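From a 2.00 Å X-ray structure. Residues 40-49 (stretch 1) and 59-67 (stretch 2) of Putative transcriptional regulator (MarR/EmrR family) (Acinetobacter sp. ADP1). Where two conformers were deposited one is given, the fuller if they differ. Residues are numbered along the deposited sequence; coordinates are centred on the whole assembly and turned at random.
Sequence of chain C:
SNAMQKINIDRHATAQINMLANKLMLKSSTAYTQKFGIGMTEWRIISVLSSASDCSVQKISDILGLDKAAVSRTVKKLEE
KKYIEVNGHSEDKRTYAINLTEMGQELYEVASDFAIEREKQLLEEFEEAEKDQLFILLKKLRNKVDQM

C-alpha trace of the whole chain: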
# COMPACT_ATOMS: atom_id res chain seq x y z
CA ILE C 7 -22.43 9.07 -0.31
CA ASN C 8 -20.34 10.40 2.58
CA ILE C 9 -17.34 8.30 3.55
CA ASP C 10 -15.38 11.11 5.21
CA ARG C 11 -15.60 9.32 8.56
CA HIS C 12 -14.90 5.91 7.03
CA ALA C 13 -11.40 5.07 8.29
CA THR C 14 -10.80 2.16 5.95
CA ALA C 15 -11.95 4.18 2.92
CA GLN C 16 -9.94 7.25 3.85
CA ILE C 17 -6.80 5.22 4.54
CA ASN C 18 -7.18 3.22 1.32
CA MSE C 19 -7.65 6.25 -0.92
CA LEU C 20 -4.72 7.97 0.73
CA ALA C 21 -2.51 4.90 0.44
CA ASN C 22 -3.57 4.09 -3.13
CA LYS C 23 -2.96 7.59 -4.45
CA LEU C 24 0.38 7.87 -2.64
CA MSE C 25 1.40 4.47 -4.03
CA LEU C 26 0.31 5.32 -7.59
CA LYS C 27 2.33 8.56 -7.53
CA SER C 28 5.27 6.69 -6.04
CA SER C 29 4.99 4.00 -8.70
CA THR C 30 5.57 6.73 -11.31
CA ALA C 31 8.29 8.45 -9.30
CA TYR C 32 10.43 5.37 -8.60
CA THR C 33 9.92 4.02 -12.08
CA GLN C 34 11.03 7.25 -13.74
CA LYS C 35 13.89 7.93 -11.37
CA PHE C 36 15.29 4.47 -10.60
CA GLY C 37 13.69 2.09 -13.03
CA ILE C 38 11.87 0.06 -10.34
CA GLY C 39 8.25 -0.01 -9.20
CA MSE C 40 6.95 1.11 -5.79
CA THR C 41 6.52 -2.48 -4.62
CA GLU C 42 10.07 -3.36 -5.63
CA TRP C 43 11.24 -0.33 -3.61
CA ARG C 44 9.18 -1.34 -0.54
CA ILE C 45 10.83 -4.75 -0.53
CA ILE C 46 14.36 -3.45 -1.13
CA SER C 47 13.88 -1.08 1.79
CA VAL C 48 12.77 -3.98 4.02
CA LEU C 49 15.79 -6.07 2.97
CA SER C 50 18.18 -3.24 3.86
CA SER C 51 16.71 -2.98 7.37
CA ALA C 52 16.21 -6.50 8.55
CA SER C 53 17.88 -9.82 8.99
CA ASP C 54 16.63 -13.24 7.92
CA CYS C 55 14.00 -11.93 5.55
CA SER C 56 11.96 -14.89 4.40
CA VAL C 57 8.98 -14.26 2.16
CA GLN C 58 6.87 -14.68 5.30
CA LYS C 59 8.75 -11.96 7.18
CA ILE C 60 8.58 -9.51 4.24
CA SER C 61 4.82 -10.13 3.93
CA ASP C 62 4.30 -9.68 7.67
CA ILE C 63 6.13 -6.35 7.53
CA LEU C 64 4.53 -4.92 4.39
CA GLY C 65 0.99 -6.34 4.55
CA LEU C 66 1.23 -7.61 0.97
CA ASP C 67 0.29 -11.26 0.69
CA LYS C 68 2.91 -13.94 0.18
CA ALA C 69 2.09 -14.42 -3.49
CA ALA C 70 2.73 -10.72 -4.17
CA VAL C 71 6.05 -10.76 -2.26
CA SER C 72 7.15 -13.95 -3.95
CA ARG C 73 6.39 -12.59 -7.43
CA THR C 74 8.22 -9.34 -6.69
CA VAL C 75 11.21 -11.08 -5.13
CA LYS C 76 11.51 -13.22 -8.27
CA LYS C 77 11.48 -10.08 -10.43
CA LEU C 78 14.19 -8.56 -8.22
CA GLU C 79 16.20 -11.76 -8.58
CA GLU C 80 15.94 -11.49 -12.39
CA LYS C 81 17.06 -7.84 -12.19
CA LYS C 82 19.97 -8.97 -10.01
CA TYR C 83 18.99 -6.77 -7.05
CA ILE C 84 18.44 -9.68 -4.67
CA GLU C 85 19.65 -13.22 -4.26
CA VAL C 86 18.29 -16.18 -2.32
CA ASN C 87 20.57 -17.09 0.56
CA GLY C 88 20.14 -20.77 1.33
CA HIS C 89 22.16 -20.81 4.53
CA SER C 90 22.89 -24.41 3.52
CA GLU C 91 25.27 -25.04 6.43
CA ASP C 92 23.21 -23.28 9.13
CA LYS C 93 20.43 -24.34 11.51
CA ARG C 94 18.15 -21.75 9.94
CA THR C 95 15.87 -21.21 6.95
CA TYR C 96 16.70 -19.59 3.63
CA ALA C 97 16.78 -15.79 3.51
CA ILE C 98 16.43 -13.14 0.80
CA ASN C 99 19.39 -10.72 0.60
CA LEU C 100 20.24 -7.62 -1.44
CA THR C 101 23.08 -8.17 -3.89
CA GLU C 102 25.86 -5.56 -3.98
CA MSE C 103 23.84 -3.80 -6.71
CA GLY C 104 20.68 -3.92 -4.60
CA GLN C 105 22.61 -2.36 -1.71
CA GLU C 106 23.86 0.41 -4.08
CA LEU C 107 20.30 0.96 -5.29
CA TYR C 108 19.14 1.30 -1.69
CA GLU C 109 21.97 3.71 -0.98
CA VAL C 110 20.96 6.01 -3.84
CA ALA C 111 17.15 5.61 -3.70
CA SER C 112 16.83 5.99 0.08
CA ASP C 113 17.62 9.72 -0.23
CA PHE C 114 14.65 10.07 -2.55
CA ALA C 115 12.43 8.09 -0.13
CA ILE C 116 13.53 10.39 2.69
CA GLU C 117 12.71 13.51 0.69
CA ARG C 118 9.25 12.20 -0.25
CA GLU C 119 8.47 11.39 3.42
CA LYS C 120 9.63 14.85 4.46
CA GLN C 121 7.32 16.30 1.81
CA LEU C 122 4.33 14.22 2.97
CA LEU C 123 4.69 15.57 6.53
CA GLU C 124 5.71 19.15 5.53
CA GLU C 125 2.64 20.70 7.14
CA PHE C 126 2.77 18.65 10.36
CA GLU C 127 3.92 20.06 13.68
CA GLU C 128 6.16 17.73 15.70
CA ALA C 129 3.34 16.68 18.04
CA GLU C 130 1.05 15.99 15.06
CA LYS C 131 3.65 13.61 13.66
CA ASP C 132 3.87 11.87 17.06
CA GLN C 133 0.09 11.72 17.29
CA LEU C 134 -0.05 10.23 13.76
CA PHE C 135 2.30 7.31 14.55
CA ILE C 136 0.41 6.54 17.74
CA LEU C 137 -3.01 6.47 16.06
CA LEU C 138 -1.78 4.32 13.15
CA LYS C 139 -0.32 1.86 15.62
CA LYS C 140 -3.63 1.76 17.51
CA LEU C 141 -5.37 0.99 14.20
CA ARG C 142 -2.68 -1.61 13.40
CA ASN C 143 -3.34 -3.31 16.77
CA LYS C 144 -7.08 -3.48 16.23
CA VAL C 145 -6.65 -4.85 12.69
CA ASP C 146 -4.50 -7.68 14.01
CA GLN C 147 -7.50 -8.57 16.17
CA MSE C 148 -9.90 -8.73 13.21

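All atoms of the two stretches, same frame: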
# COMPACT_ATOMS: atom_id res chain seq x y z
N MSE C 40 7.11 0.78 -7.21
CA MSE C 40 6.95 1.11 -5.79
C MSE C 40 7.07 -0.16 -4.93
O MSE C 40 7.69 -0.17 -3.86
CB MSE C 40 5.58 1.78 -5.57
CG MSE C 40 5.12 1.90 -4.09
SE MSE C 40 6.53 2.95 -3.17
CE MSE C 40 5.51 3.66 -1.67
N THR C 41 6.48 -1.24 -5.40
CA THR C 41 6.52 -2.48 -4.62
C THR C 41 7.92 -3.07 -4.55
O THR C 41 8.36 -3.56 -3.50
CB THR C 41 5.48 -3.49 -5.11
OG1 THR C 41 4.17 -2.94 -4.91
CG2 THR C 41 5.60 -4.80 -4.33
N GLU C 42 8.65 -3.01 -5.66
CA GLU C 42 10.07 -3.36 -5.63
C GLU C 42 10.83 -2.54 -4.58
O GLU C 42 11.60 -3.09 -3.79
CB GLU C 42 10.69 -3.18 -7.03
CG GLU C 42 10.20 -4.28 -7.97
CD GLU C 42 10.63 -4.10 -9.41
OE1 GLU C 42 10.63 -2.96 -9.91
OE2 GLU C 42 10.96 -5.11 -10.05
N TRP C 43 10.61 -1.22 -4.59
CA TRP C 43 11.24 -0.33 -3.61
C TRP C 43 10.87 -0.71 -2.16
O TRP C 43 11.73 -0.76 -1.29
CB TRP C 43 10.90 1.16 -3.87
CG TRP C 43 11.27 1.98 -2.69
CD1 TRP C 43 10.43 2.59 -1.80
CD2 TRP C 43 12.59 2.17 -2.19
NE1 TRP C 43 11.16 3.18 -0.79
CE2 TRP C 43 12.48 2.94 -1.00
CE3 TRP C 43 13.86 1.79 -2.63
CZ2 TRP C 43 13.60 3.33 -0.27
CZ3 TRP C 43 14.96 2.18 -1.90
CH2 TRP C 43 14.82 2.94 -0.73
N ARG C 44 9.59 -0.97 -1.90
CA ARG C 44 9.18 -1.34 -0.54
C ARG C 44 9.95 -2.56 -0.04
O ARG C 44 10.38 -2.63 1.11
CB ARG C 44 7.65 -1.58 -0.48
CG ARG C 44 6.80 -0.33 -0.81
CD ARG C 44 5.29 -0.63 -0.74
NE ARG C 44 4.89 -0.93 0.64
CZ ARG C 44 3.79 -1.61 0.99
NH1 ARG C 44 2.98 -2.08 0.06
NH2 ARG C 44 3.51 -1.81 2.28
N ILE C 45 10.13 -3.54 -0.92
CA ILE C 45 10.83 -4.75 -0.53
C ILE C 45 12.33 -4.52 -0.33
O ILE C 45 12.91 -4.98 0.65
CB ILE C 45 10.57 -5.87 -1.54
CG1 ILE C 45 9.13 -6.35 -1.36
CG2 ILE C 45 11.54 -7.01 -1.30
CD1 ILE C 45 8.64 -7.29 -2.45
N ILE C 46 12.95 -3.80 -1.26
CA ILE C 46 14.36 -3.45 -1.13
C ILE C 46 14.61 -2.75 0.20
O ILE C 46 15.58 -3.04 0.92
CB ILE C 46 14.81 -2.58 -2.34
CG1 ILE C 46 15.02 -3.49 -3.56
CG2 ILE C 46 16.08 -1.80 -2.04
CD1 ILE C 46 14.92 -2.76 -4.84
N SER C 47 13.72 -1.83 0.55
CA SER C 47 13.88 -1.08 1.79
C SER C 47 13.74 -2.00 3.02
O SER C 47 14.44 -1.82 4.02
CB SER C 47 12.90 0.09 1.84
OG SER C 47 12.90 0.68 3.13
N VAL C 48 12.87 -2.99 2.93
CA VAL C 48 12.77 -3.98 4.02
C VAL C 48 14.05 -4.81 4.12
O VAL C 48 14.58 -5.01 5.20
CB VAL C 48 11.55 -4.92 3.88
CG1 VAL C 48 11.63 -6.08 4.90
CG2 VAL C 48 10.27 -4.14 4.08
N LEU C 49 14.57 -5.26 2.98
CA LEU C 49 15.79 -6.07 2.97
C LEU C 49 16.99 -5.29 3.54
O LEU C 49 17.89 -5.88 4.15
CB LEU C 49 16.09 -6.59 1.57
CG LEU C 49 15.03 -7.53 0.95
CD1 LEU C 49 15.40 -7.93 -0.43
CD2 LEU C 49 14.89 -8.77 1.83
N LYS C 59 8.41 -13.17 6.44
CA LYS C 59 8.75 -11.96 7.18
C LYS C 59 8.50 -10.67 6.38
O LYS C 59 8.01 -9.68 6.92
CB LYS C 59 10.20 -12.02 7.69
CG LYS C 59 10.60 -10.78 8.49
CD LYS C 59 11.96 -10.95 9.15
CE LYS C 59 12.32 -9.73 10.00
NZ LYS C 59 13.52 -10.01 10.85
N ILE C 60 8.81 -10.70 5.08
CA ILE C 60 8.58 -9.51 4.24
C ILE C 60 7.07 -9.22 4.16
O ILE C 60 6.63 -8.08 4.30
CB ILE C 60 9.22 -9.67 2.83
CG1 ILE C 60 10.74 -9.82 2.94
CG2 ILE C 60 8.87 -8.51 1.92
CD1 ILE C 60 11.37 -10.45 1.70
N SER C 61 6.28 -10.27 3.97
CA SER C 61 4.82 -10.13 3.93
C SER C 61 4.25 -9.59 5.24
O SER C 61 3.37 -8.72 5.25
CB SER C 61 4.17 -11.49 3.57
OG SER C 61 2.76 -11.41 3.63
N ASP C 62 4.76 -10.11 6.36
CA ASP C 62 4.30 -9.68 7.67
C ASP C 62 4.56 -8.19 7.84
O ASP C 62 3.72 -7.45 8.36
CB ASP C 62 5.01 -10.45 8.78
CG ASP C 62 4.53 -11.89 8.89
OD1 ASP C 62 3.49 -12.22 8.28
OD2 ASP C 62 5.21 -12.69 9.58
N ILE C 63 5.74 -7.76 7.40
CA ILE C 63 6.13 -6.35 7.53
C ILE C 63 5.33 -5.42 6.63
O ILE C 63 4.88 -4.36 7.07
CB ILE C 63 7.64 -6.16 7.30
CG1 ILE C 63 8.43 -6.84 8.43
CG2 ILE C 63 7.97 -4.68 7.23
CD1 ILE C 63 9.94 -6.98 8.16
N LEU C 64 5.13 -5.82 5.37
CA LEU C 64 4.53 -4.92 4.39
C LEU C 64 2.99 -4.98 4.34
O LEU C 64 2.35 -4.01 3.92
CB LEU C 64 5.09 -5.19 2.99
CG LEU C 64 6.60 -4.95 2.81
CD1 LEU C 64 7.01 -5.25 1.35
CD2 LEU C 64 6.98 -3.51 3.19
N GLY C 65 2.42 -6.12 4.73
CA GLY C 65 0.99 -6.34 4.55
C GLY C 65 0.58 -6.82 3.16
O GLY C 65 -0.61 -7.01 2.90
N LEU C 66 1.55 -6.99 2.26
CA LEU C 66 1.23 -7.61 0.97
C LEU C 66 1.23 -9.10 1.20
O LEU C 66 2.05 -9.59 1.96
CB LEU C 66 2.29 -7.26 -0.08
CG LEU C 66 2.28 -5.84 -0.65
CD1 LEU C 66 3.52 -5.61 -1.50
CD2 LEU C 66 1.01 -5.60 -1.44
N ASP C 67 0.33 -9.82 0.53
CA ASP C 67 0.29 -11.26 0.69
C ASP C 67 1.54 -11.94 0.15
O ASP C 67 2.32 -11.34 -0.58
CB ASP C 67 -1.02 -11.90 0.18
CG ASP C 67 -1.17 -11.90 -1.34
OD1 ASP C 67 -0.17 -11.90 -2.10
OD2 ASP C 67 -2.34 -11.94 -1.79

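Stretch 2 contributes the C-terminal turns of a helix and the loop that follows it, and it packs across the helix of stretch 1 at an angle of 111° between N-to-C directions, with the axes 10.6 Å apart at closest approach. The contact buries 461 Å², summed over both sides, and is mostly apolar, with one hydrogen bond where the stretch 2 helix ends.

Lys59 stands at the margin. Its CA-to-CB bond points sideways to stretch 1; the side chain is extended, all four chi angles t, and makes no contact. Ile60 is the first residue to engage. Its CB points toward stretch 1, near the closest backbone approach, where its CA lies 6.9 Å from Val48 CA. Its branched side chain meets three partners: CG2 lies 3.9 Å from Ile45 CG1, CG1 lies 4.3 Å from Val48 CG1, and CD1 lies 3.9 Å from Leu49 CD2. The CA-to-CB bond of Leu49 points sideways to stretch 2, but the end of its side chain comes nearer and so reaches this isoleucine.

Ser61 and Asp62 are on the same turn, but on the side of the helix from which stretch 1 is out of reach. Ser61 instead serves its own stretch: its OG donates a 2.6 Å hydrogen bond to Leu66 O, tying the loop back to the helix. Ile63 returns to the contact at its partly exposed border, placing CD1 3.8 Å from Val48 CG1.

Leu64, one helical turn after Ile60, has the largest area covered by the other stretch. Its closest side-chain contacts are CD1 at 3.6 Å from Ile45 CG1 and CD2 at 3.5 Å from Val48 CG2. Its backbone is used as well. Arg44 NH2 donates a hydrogen bond to Leu64 O at 3.0 Å, with an N-H...acceptor angle of 132°, while Leu64 CB lies over one face of the guanidinium, 3.8 Å from Arg44 NH2. The long arginine thus combines apolar packing with a polar end, and both NH1 and NH2 also find hydrogen bonds elsewhere in the structure.

Gly65 leaves helical geometry with a phi of 83°, where a CB would be jammed against the carbonyl O of Leu64; glycine suits the turn for that backbone reason. The chain then directs Leu66 back toward stretch 1. Its CD1 packs 3.6 Å from Thr41 CG2, and its CG lies 3.9 Å from Arg44 NH1. Thr41 offers its methyl here, while its OG1 is hydrogen-bonded elsewhere in the structure. Asp67, exposed and out of reach of stretch 1, ends the segment as the N-cap of the next helix.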